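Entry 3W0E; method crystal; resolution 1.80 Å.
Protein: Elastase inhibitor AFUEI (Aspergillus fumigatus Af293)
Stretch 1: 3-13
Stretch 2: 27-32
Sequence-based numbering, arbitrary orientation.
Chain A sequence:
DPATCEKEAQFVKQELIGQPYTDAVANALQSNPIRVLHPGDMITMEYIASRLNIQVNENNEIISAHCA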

# COMPACT_ATOMS: atom_id res chain seq x y z
N ALA A 3 9.50 -6.11 -9.15
CA ALA A 3 8.71 -6.44 -10.34
C ALA A 3 7.67 -7.50 -10.02
O ALA A 3 6.47 -7.32 -10.27
CB ALA A 3 9.61 -6.92 -11.46
N THR A 4 8.14 -8.61 -9.46
CA THR A 4 7.26 -9.69 -9.06
C THR A 4 6.30 -9.23 -7.94
O THR A 4 5.14 -9.64 -7.92
CB THR A 4 8.08 -10.93 -8.65
OG1 THR A 4 7.30 -12.12 -8.85
CG2 THR A 4 8.51 -10.85 -7.19
N CYS A 5 6.78 -8.38 -7.04
CA CYS A 5 5.92 -7.87 -5.97
C CYS A 5 4.70 -7.11 -6.52
O CYS A 5 3.57 -7.33 -6.09
CB CYS A 5 6.69 -6.98 -5.00
SG CYS A 5 5.68 -6.39 -3.57
N GLU A 6 4.95 -6.20 -7.47
CA GLU A 6 3.90 -5.35 -8.02
C GLU A 6 2.93 -6.15 -8.88
O GLU A 6 1.73 -5.88 -8.91
CB GLU A 6 4.50 -4.20 -8.82
CG GLU A 6 3.68 -2.92 -8.81
CD GLU A 6 3.48 -2.36 -7.40
OE1 GLU A 6 2.33 -2.40 -6.90
OE2 GLU A 6 4.46 -1.86 -6.80
N LYS A 7 3.48 -7.14 -9.60
CA LYS A 7 2.67 -8.04 -10.40
C LYS A 7 1.71 -8.82 -9.52
O LYS A 7 0.50 -8.87 -9.78
CB LYS A 7 3.56 -9.03 -11.16
CG LYS A 7 4.23 -8.49 -12.41
CD LYS A 7 4.89 -9.64 -13.16
CE LYS A 7 5.32 -9.25 -14.57
NZ LYS A 7 5.81 -10.44 -15.32
N GLU A 8 2.26 -9.45 -8.48
CA GLU A 8 1.45 -10.24 -7.55
C GLU A 8 0.47 -9.37 -6.73
O GLU A 8 -0.68 -9.76 -6.52
CB GLU A 8 2.34 -11.10 -6.64
CG GLU A 8 3.09 -12.20 -7.40
CD GLU A 8 3.86 -13.14 -6.49
OE1 GLU A 8 4.26 -12.72 -5.38
OE2 GLU A 8 4.08 -14.31 -6.89
N ALA A 9 0.89 -8.19 -6.29
CA ALA A 9 -0.04 -7.31 -5.60
C ALA A 9 -1.21 -6.97 -6.51
O ALA A 9 -2.33 -6.76 -6.05
CB ALA A 9 0.65 -6.06 -5.11
N GLN A 10 -0.95 -6.94 -7.82
CA GLN A 10 -1.99 -6.66 -8.81
C GLN A 10 -2.91 -7.86 -8.97
O GLN A 10 -4.14 -7.70 -9.00
CB GLN A 10 -1.35 -6.31 -10.16
CG GLN A 10 -2.36 -6.06 -11.28
CD GLN A 10 -3.05 -4.71 -11.15
OE1 GLN A 10 -2.88 -4.00 -10.15
NE2 GLN A 10 -3.82 -4.34 -12.17
N PHE A 11 -2.31 -9.04 -9.10
CA PHE A 11 -3.04 -10.29 -9.19
C PHE A 11 -3.96 -10.45 -7.99
O PHE A 11 -5.11 -10.88 -8.12
CB PHE A 11 -2.05 -11.46 -9.22
CG PHE A 11 -2.70 -12.82 -9.07
CD1 PHE A 11 -2.72 -13.45 -7.84
CD2 PHE A 11 -3.27 -13.46 -10.16
CE1 PHE A 11 -3.31 -14.69 -7.69
CE2 PHE A 11 -3.87 -14.70 -10.01
CZ PHE A 11 -3.89 -15.32 -8.78
N VAL A 12 -3.44 -10.10 -6.82
CA VAL A 12 -4.18 -10.22 -5.57
C VAL A 12 -5.35 -9.23 -5.53
O VAL A 12 -6.49 -9.63 -5.26
CB VAL A 12 -3.26 -10.00 -4.34
CG1 VAL A 12 -4.09 -9.93 -3.07
CG2 VAL A 12 -2.21 -11.10 -4.26
N LYS A 13 -5.07 -7.96 -5.78
CA LYS A 13 -6.13 -6.95 -5.83
C LYS A 13 -7.22 -7.32 -6.85
O LYS A 13 -8.38 -6.96 -6.68
CB LYS A 13 -5.56 -5.56 -6.15
CG LYS A 13 -5.02 -4.76 -4.95
CD LYS A 13 -4.07 -3.66 -5.43
CE LYS A 13 -3.79 -2.61 -4.36
NZ LYS A 13 -2.36 -2.11 -4.40
N ASN A 27 1.55 -20.07 -0.62
CA ASN A 27 2.67 -20.84 -1.15
C ASN A 27 2.85 -20.59 -2.64
O ASN A 27 3.93 -20.83 -3.18
CB ASN A 27 2.49 -22.33 -0.86
CG ASN A 27 2.64 -22.65 0.62
OD1 ASN A 27 3.08 -21.81 1.41
ND2 ASN A 27 2.29 -23.88 0.99
N ALA A 28 1.80 -20.11 -3.29
CA ALA A 28 1.85 -19.82 -4.73
C ALA A 28 2.54 -18.48 -5.04
O ALA A 28 3.04 -18.28 -6.15
CB ALA A 28 0.45 -19.86 -5.34
N LEU A 29 2.56 -17.57 -4.07
CA LEU A 29 3.21 -16.27 -4.26
C LEU A 29 4.73 -16.39 -4.23
O LEU A 29 5.30 -17.05 -3.35
CB LEU A 29 2.73 -15.27 -3.22
CG LEU A 29 1.23 -14.96 -3.29
CD1 LEU A 29 0.76 -14.25 -2.02
CD2 LEU A 29 0.92 -14.12 -4.53
N GLN A 30 5.39 -15.75 -5.20
CA GLN A 30 6.84 -15.84 -5.33
C GLN A 30 7.57 -14.64 -4.71
O GLN A 30 8.79 -14.63 -4.59
CB GLN A 30 7.22 -16.01 -6.80
CG GLN A 30 6.31 -16.99 -7.56
CD GLN A 30 6.25 -16.72 -9.06
OE1 GLN A 30 7.24 -16.29 -9.66
NE2 GLN A 30 5.09 -16.97 -9.67
N SER A 31 6.84 -13.62 -4.29
CA SER A 31 7.45 -12.45 -3.67
C SER A 31 8.20 -12.82 -2.41
O SER A 31 7.83 -13.73 -1.72
CB SER A 31 6.42 -11.38 -3.34
OG SER A 31 5.91 -10.75 -4.49
N ASN A 32 9.25 -12.08 -2.11
CA ASN A 32 10.00 -12.28 -0.88
C ASN A 32 10.62 -10.96 -0.41
O ASN A 32 11.45 -10.41 -1.09
CB ASN A 32 11.09 -13.33 -1.12
CG ASN A 32 11.82 -13.72 0.14
OD1 ASN A 32 12.87 -14.33 0.09
ND2 ASN A 32 11.28 -13.35 1.26

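A carboxylate placed on a helix can organise a neighbouring loop by accepting hydrogen bonds from its backbone amides, and the elastase inhibitor AFUEI offers a compact example. Residues 3–13 lie within a helix that extends beyond both ends of the stretch. Its backbone is stitched by regular i to i+4 hydrogen bonds, among them Glu 8 N to Thr 4 O at 2.9 Å and Val 12 N to Glu 8 O at 2.8 Å. The second stretch is less regular: from Leu 29 onward it is loop, with phi/psi of -74/134 at Leu 29, -99/-7 at Gln 30 and -61/150 at Ser 31. The nearest CA atoms are those of Cys 5 and Ser 31, 5.3 Å apart; about one turn further on, Glu 8 CA and Leu 29 CA are 7.1 Å apart.

Glu 8 bridges this gap. Its CA-to-CB bond points toward the loop, and chi1 in m followed by chi2 in t extends the side chain so that its carboxylate meets two consecutive amides. Gln 30 N donates to Glu 8 OE2 at 2.6 Å, with an almost linear N-H...O angle of 179°, while Ser 31 N donates to Glu 8 OE1 at 2.9 Å and a more bent 143°. Ser 31 OG adds a third hydrogen bond, donating to Glu 8 OE1 at 2.7 Å. A glutamate suits this position because it combines reach with two acceptor oxygens, and the three donors compensate its charged group for being buried.

Ser 31 is equally well matched to its place, buried with its hydroxyl bonded to Glu 8. With chi1 at -70°, its small side chain fits close to the helix: Ser 31 OG lies 3.2 Å from CA of Cys 5, a buried residue bonded covalently elsewhere in the structure, and 3.7 Å from Thr 4 CG2. Thr 4, whose CA-to-CB bond points toward the loop, thus contributes a methyl group to the packing around this polar cluster.

Packing contacts complete the interface. Leu 29 leaves its backbone sideways, but the end of its side chain comes nearer to the helix. Leu 29 CD2 and Gln 30 CG lie against the carboxylate of Glu 8, 3.7 Å from its CD and 3.6 Å from its OE2 respectively. Buried Val 12 offers a methyl to Leu 29, a looser apolar contact of 4.4 Å between Val 12 CG2 and Leu 29 CD2. Together the stretches bury only 312 Å², counting both sides, and Glu 8 contributes the largest share. The principle is economy: one well-placed carboxylate gathers two amides and a hydroxyl, while modest packing surrounds them.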